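Local coordinates for shikimate dehydrogenase-like protein HI_0607 (PDB 1NPY) that catalyses in vitro the NADP(+)-dependent oxidation of shikimate to 3-dehydroshikimate, with much lower activity than classical shikimate dehydrogenases, so shikimate may not be its biological substrate, at residues A[131-139]-A[158-166]. Residues are numbered along the deposited sequence; the frame is centred on the assembly and turned at random.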
loop_
_atom_site.group_PDB
_atom_site.type_symbol
_atom_site.label_atom_id
_atom_site.label_comp_id
_atom_site.label_asym_id
_atom_site.label_seq_id
_atom_site.Cartn_x
_atom_site.Cartn_y
_atom_site.Cartn_z
ATOM N N ALA A 131 8.399 2.076 0.716
ATOM C CA ALA A 131 9.159 3.303 0.467
ATOM C C ALA A 131 9.030 3.788 -0.965
ATOM O O ALA A 131 8.778 4.964 -1.227
ATOM C CB ALA A 131 10.623 3.104 0.789
ATOM N N LYS A 132 9.227 2.870 -1.907
ATOM C CA LYS A 132 9.213 3.281 -3.301
ATOM C C LYS A 132 7.852 3.851 -3.702
ATOM O O LYS A 132 7.782 4.930 -4.280
ATOM C CB LYS A 132 9.685 2.100 -4.159
ATOM C CG LYS A 132 10.272 2.446 -5.494
ATOM C CD LYS A 132 10.740 1.132 -6.144
ATOM C CE LYS A 132 11.259 1.346 -7.541
ATOM N NZ LYS A 132 11.751 0.024 -8.021
ATOM N N ALA A 133 6.761 3.196 -3.314
ATOM C CA ALA A 133 5.401 3.659 -3.574
ATOM C C ALA A 133 5.148 5.024 -2.943
ATOM O O ALA A 133 4.636 5.915 -3.598
ATOM C CB ALA A 133 4.383 2.678 -3.036
ATOM N N VAL A 134 5.584 5.218 -1.706
ATOM C CA VAL A 134 5.471 6.514 -1.045
ATOM C C VAL A 134 6.240 7.624 -1.776
ATOM O O VAL A 134 5.673 8.682 -2.085
ATOM C CB VAL A 134 5.903 6.377 0.436
ATOM C CG1 VAL A 134 6.090 7.767 1.021
ATOM C CG2 VAL A 134 4.863 5.516 1.192
ATOM N N VAL A 135 7.518 7.385 -2.056
ATOM C CA VAL A 135 8.370 8.375 -2.693
ATOM C C VAL A 135 7.811 8.750 -4.062
ATOM O O VAL A 135 7.761 9.932 -4.427
ATOM C CB VAL A 135 9.826 7.908 -2.759
ATOM C CG1 VAL A 135 10.690 8.883 -3.563
ATOM C CG2 VAL A 135 10.367 7.768 -1.354
ATOM N N ALA A 136 7.384 7.744 -4.820
ATOM C CA ALA A 136 6.852 7.997 -6.158
ATOM C C ALA A 136 5.532 8.742 -6.138
ATOM O O ALA A 136 5.247 9.577 -7.009
ATOM C CB ALA A 136 6.698 6.673 -6.914
ATOM N N ALA A 137 4.703 8.409 -5.155
ATOM C CA ALA A 137 3.423 9.083 -4.999
ATOM C C ALA A 137 3.608 10.557 -4.676
ATOM O O ALA A 137 2.903 11.420 -5.216
ATOM C CB ALA A 137 2.544 8.385 -3.974
ATOM N N PHE A 138 4.563 10.852 -3.797
ATOM C CA PHE A 138 4.852 12.259 -3.519
ATOM C C PHE A 138 5.400 12.970 -4.747
ATOM O O PHE A 138 4.992 14.090 -5.046
ATOM C CB PHE A 138 5.762 12.405 -2.301
ATOM C CG PHE A 138 5.014 12.372 -0.995
ATOM C CD1 PHE A 138 4.350 13.493 -0.530
ATOM C CD2 PHE A 138 4.962 11.210 -0.238
ATOM C CE1 PHE A 138 3.657 13.480 0.641
ATOM C CE2 PHE A 138 4.294 11.196 0.963
ATOM C CZ PHE A 138 3.629 12.326 1.404
ATOM N N LYS A 139 6.271 12.311 -5.495
ATOM C CA LYS A 139 6.936 12.943 -6.626
ATOM C C LYS A 139 5.874 13.245 -7.664
ATOM O O LYS A 139 5.832 14.352 -8.215
ATOM C CB LYS A 139 7.978 12.000 -7.227
ATOM C CG LYS A 139 8.748 12.554 -8.433
ATOM C CD LYS A 139 9.711 13.625 -7.958
ATOM C CE LYS A 139 10.516 14.215 -9.124
ATOM N NZ LYS A 139 9.764 14.010 -10.394
ATOM N N TYR A 158 19.941 5.317 -3.976
ATOM C CA TYR A 158 19.291 4.893 -5.223
ATOM C C TYR A 158 17.902 5.503 -5.381
ATOM O O TYR A 158 17.545 6.063 -6.420
ATOM C CB TYR A 158 19.187 3.365 -5.285
ATOM C CG TYR A 158 18.338 2.836 -6.413
ATOM C CD1 TYR A 158 18.677 3.074 -7.733
ATOM C CD2 TYR A 158 17.177 2.097 -6.163
ATOM C CE1 TYR A 158 17.889 2.604 -8.773
ATOM C CE2 TYR A 158 16.398 1.603 -7.204
ATOM C CZ TYR A 158 16.762 1.863 -8.506
ATOM O OH TYR A 158 16.011 1.419 -9.572
ATOM N N LEU A 159 17.105 5.380 -4.325
ATOM C CA LEU A 159 15.743 5.907 -4.335
ATOM C C LEU A 159 15.708 7.405 -4.527
ATOM O O LEU A 159 14.933 7.914 -5.332
ATOM C CB LEU A 159 15.044 5.577 -3.015
ATOM C CG LEU A 159 14.519 4.164 -2.878
ATOM C CD1 LEU A 159 13.742 4.098 -1.569
ATOM C CD2 LEU A 159 13.672 3.867 -4.119
ATOM N N ALA A 160 16.561 8.115 -3.792
ATOM C CA ALA A 160 16.752 9.536 -4.014
ATOM C C ALA A 160 17.160 9.876 -5.446
ATOM O O ALA A 160 16.574 10.776 -6.048
ATOM C CB ALA A 160 17.762 10.101 -3.018
ATOM N N ALA A 161 18.149 9.173 -5.999
ATOM C CA ALA A 161 18.606 9.448 -7.365
ATOM C C ALA A 161 17.529 9.140 -8.392
ATOM O O ALA A 161 17.282 9.924 -9.312
ATOM C CB ALA A 161 19.878 8.663 -7.673
ATOM N N LEU A 162 16.767 8.081 -8.143
ATOM C CA LEU A 162 15.783 7.619 -9.122
ATOM C C LEU A 162 14.642 8.612 -9.222
ATOM O O LEU A 162 14.124 8.883 -10.309
ATOM C CB LEU A 162 15.276 6.222 -8.737
ATOM C CG LEU A 162 14.359 5.475 -9.702
ATOM C CD1 LEU A 162 15.124 5.066 -10.931
ATOM C CD2 LEU A 162 13.787 4.237 -9.045
ATOM N N TYR A 163 14.226 9.135 -8.072
ATOM C CA TYR A 163 13.143 10.111 -8.028
ATOM C C TYR A 163 13.580 11.573 -7.907
ATOM O O TYR A 163 12.731 12.447 -7.768
ATOM C CB TYR A 163 12.124 9.733 -6.942
ATOM C CG TYR A 163 11.473 8.410 -7.264
ATOM C CD1 TYR A 163 10.473 8.324 -8.208
ATOM C CD2 TYR A 163 11.921 7.246 -6.691
ATOM C CE1 TYR A 163 9.891 7.120 -8.538
ATOM C CE2 TYR A 163 11.357 6.033 -7.012
ATOM C CZ TYR A 163 10.338 5.977 -7.934
ATOM O OH TYR A 163 9.781 4.760 -8.251
ATOM N N GLY A 164 14.865 11.879 -8.056
ATOM C CA GLY A 164 15.322 13.259 -8.015
ATOM C C GLY A 164 15.203 13.966 -6.681
ATOM O O GLY A 164 14.924 15.160 -6.596
ATOM N N TYR A 165 15.396 13.194 -5.621
ATOM C CA TYR A 165 15.364 13.698 -4.260
ATOM C C TYR A 165 16.732 13.578 -3.602
ATOM O O TYR A 165 17.714 13.245 -4.257
ATOM C CB TYR A 165 14.317 12.875 -3.514
ATOM C CG TYR A 165 12.887 13.199 -3.861
ATOM C CD1 TYR A 165 12.444 14.515 -4.027
ATOM C CD2 TYR A 165 11.951 12.174 -3.948
ATOM C CE1 TYR A 165 11.102 14.789 -4.275
ATOM C CE2 TYR A 165 10.614 12.436 -4.183
ATOM C CZ TYR A 165 10.202 13.728 -4.365
ATOM O OH TYR A 165 8.852 13.935 -4.530
ATOM N N ALA A 166 16.828 13.825 -2.301
ATOM C CA ALA A 166 18.106 13.696 -1.616
ATOM C C ALA A 166 18.033 12.615 -0.547
ATOM O O ALA A 166 16.956 12.334 -0.015
ATOM C CB ALA A 166 18.503 15.044 -1.025
#
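Leu159 opens the contact between helices 131-140 and 153-163 of the Rossmann-type NADP(+)-binding domain, a worked example of aromatic side chains bridging widely spaced helices: the axes stay 10.6 Å apart at closest approach and run roughly parallel, crossing at -28°. Its two methyls divide the work, Leu159 CD1 meeting Ala131 CB at 4.0 Å while CD2 reaches CG of Lys132. This end lies beside Ser127, which by similarity binds NADP(+). One turn on, Leu162 merely brushes the extended Lys132 chain. Tyr163 fills the middle. With CG anti to its carbonyl carbon (chi1 -63°), the ring reaches across to helix 131-140, where Val135 CG1 lies against CD2 and Ala136 CB sits 3.6 Å from Tyr163 CE1; the Lys132 chain crosses its outer end at about a right angle, and the Tyr163 OH hydrogen-bonds to Ala83 O. Gly164, at positive phi, ends the helix in a Schellman motif and turns the chain toward strand 166-168, the edge of the parallel sheet. Tyr165 then slides past Val135, with Val135 CG1 at the ring edge, 3.5 Å from Tyr165 CD2. Bent Lys139 crosses Tyr165 obliquely, its CE 3.1 Å from Tyr163 O. The Tyr165 hydroxyl hydrogen-bonds to Phe143 O, with Tyr165 OH 3.0 Å from Lys139 CA.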